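Local coordinates for adenine phosphoribosyltransferase (Leishmania donovani, PDB 1QB7), which probably catalyses the salvage of adenine, joining it to 5-phospho-alpha-D-ribose 1-diphosphate to give AMP and diphosphate, at residues Ala56-Asp59 with Phe60-Arg64. Sequence-based numbering, arbitrary orientation.
Sequences AIRD and FLVQR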
loop_
_atom_site.group_PDB
_atom_site.type_symbol
_atom_site.label_atom_id
_atom_site.label_comp_id
_atom_site.label_asym_id
_atom_site.label_seq_id
_atom_site.Cartn_x
_atom_site.Cartn_y
_atom_site.Cartn_z
ATOM N N ALA A 56 2.144 -8.079 15.500
ATOM C CA ALA A 56 1.366 -9.266 15.847
ATOM C C ALA A 56 0.745 -9.897 14.600
ATOM O O ALA A 56 0.728 -11.121 14.462
ATOM C CB ALA A 56 0.292 -8.920 16.868
ATOM N N ILE A 57 0.248 -9.059 13.693
ATOM C CA ILE A 57 -0.356 -9.530 12.445
ATOM C C ILE A 57 0.724 -10.183 11.587
ATOM O O ILE A 57 0.543 -11.286 11.071
ATOM C CB ILE A 57 -0.966 -8.369 11.642
ATOM C CG1 ILE A 57 -2.163 -7.783 12.389
ATOM C CG2 ILE A 57 -1.360 -8.840 10.246
ATOM C CD1 ILE A 57 -2.654 -6.486 11.813
ATOM N N ARG A 58 1.851 -9.489 11.446
ATOM C CA ARG A 58 2.976 -9.979 10.658
ATOM C C ARG A 58 3.452 -11.337 11.186
ATOM O O ARG A 58 3.575 -12.298 10.426
ATOM C CB ARG A 58 4.115 -8.956 10.710
ATOM C CG ARG A 58 5.233 -9.165 9.707
ATOM C CD ARG A 58 6.196 -10.266 10.123
ATOM N NE ARG A 58 6.700 -10.069 11.480
ATOM C CZ ARG A 58 7.706 -9.261 11.810
ATOM N NH1 ARG A 58 8.345 -8.562 10.879
ATOM N NH2 ARG A 58 8.080 -9.159 13.080
ATOM N N ASP A 59 3.698 -11.414 12.491
ATOM C CA ASP A 59 4.168 -12.654 13.112
ATOM C C ASP A 59 3.200 -13.816 12.929
ATOM O O ASP A 59 3.608 -14.914 12.562
ATOM C CB ASP A 59 4.427 -12.454 14.610
ATOM C CG ASP A 59 5.624 -11.570 14.889
ATOM O OD1 ASP A 59 6.482 -11.404 14.003
ATOM O OD2 ASP A 59 5.712 -11.045 16.015
ATOM N N PHE A 60 1.921 -13.564 13.186
ATOM C CA PHE A 60 0.897 -14.591 13.067
ATOM C C PHE A 60 0.776 -15.169 11.654
ATOM O O PHE A 60 0.865 -16.383 11.468
ATOM C CB PHE A 60 -0.457 -14.052 13.546
ATOM C CG PHE A 60 -1.559 -15.075 13.514
ATOM C CD1 PHE A 60 -1.791 -15.903 14.611
ATOM C CD2 PHE A 60 -2.337 -15.246 12.370
ATOM C CE1 PHE A 60 -2.778 -16.889 14.569
ATOM C CE2 PHE A 60 -3.326 -16.230 12.317
ATOM C CZ PHE A 60 -3.542 -17.054 13.423
ATOM N N LEU A 61 0.584 -14.302 10.661
ATOM C CA LEU A 61 0.432 -14.751 9.279
ATOM C C LEU A 61 1.689 -15.404 8.709
ATOM O O LEU A 61 1.602 -16.379 7.960
ATOM C CB LEU A 61 -0.068 -13.605 8.395
ATOM C CG LEU A 61 -1.495 -13.168 8.759
ATOM C CD1 LEU A 61 -1.935 -11.975 7.923
ATOM C CD2 LEU A 61 -2.457 -14.330 8.568
ATOM N N VAL A 62 2.860 -14.892 9.079
ATOM C CA VAL A 62 4.110 -15.488 8.614
ATOM C C VAL A 62 4.194 -16.923 9.156
ATOM O O VAL A 62 4.466 -17.859 8.403
ATOM C CB VAL A 62 5.343 -14.658 9.067
ATOM C CG1 VAL A 62 6.628 -15.452 8.860
ATOM C CG2 VAL A 62 5.408 -13.350 8.274
ATOM N N GLN A 63 3.906 -17.095 10.448
ATOM C CA GLN A 63 3.934 -18.419 11.075
ATOM C C GLN A 63 2.932 -19.338 10.396
ATOM O O GLN A 63 3.224 -20.503 10.119
ATOM C CB GLN A 63 3.612 -18.318 12.564
ATOM C CG GLN A 63 4.745 -17.728 13.384
ATOM C CD GLN A 63 4.285 -17.189 14.726
ATOM O OE1 GLN A 63 3.145 -17.412 15.142
ATOM N NE2 GLN A 63 5.168 -16.456 15.405
ATOM N N ARG A 64 1.767 -18.787 10.082
ATOM C CA ARG A 64 0.726 -19.553 9.429
ATOM C C ARG A 64 1.193 -20.126 8.101
ATOM O O ARG A 64 1.081 -21.329 7.866
ATOM C CB ARG A 64 -0.513 -18.687 9.210
ATOM C CG ARG A 64 -1.610 -19.389 8.456
ATOM C CD ARG A 64 -2.808 -18.493 8.302
ATOM N NE ARG A 64 -3.884 -19.157 7.576
ATOM C CZ ARG A 64 -4.679 -20.091 8.091
ATOM N NH1 ARG A 64 -4.529 -20.477 9.351
ATOM N NH2 ARG A 64 -5.632 -20.633 7.342
#
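Ile57 and Leu61, one turn apart on an alpha-helix, lie side by side and point the same way, the methyl CG2 of Ile57 resting 3.9 Å from CD1 of Leu61. Beneath them the N-H of Leu61 meets the carbonyl O of Ile57 at 3.0 Å in a nearly straight bond (173°). Three more i to i+4 bonds, Phe60 to Ala56, Val62 to Arg58 and Gln63 to Asp59, continue the regular helical pattern. Also buried, Arg58 runs alongside Val62, with CD of Arg58 3.7 Å from CG2 of Val62. Bends at chi2 and chi3 (-78° and -52°) turn the arginine chain toward the next residue, Asp59: NE and NH2 of Arg58 both reach OD1 of Asp59 at 2.9 Å, a side-on salt bridge approached from one face of the carboxylate. This grip probably helps hold the guanidinium in place. The solvent side is looser: whereas Ile57, Arg58, Leu61 and Val62 are buried, Gln63 is exposed and meets Asp59 mainly through its carbonyl, CG of Gln63 lying 3.1 Å from O of Asp59. Side chain to side chain the pair touches only at 4.1 Å, CB of Asp59 to NE2 of Gln63. Residues 56-64 belong to helix 51-67. Leu18 of helix 17-25 touches Ile57 and Phe60, while Ile89 of helix 86-93 packs on Leu61 and Val62; NH1 of Arg58 forms a salt bridge with Glu92 of the second subunit, and Arg64 pairs with Glu170 on strand 167-173.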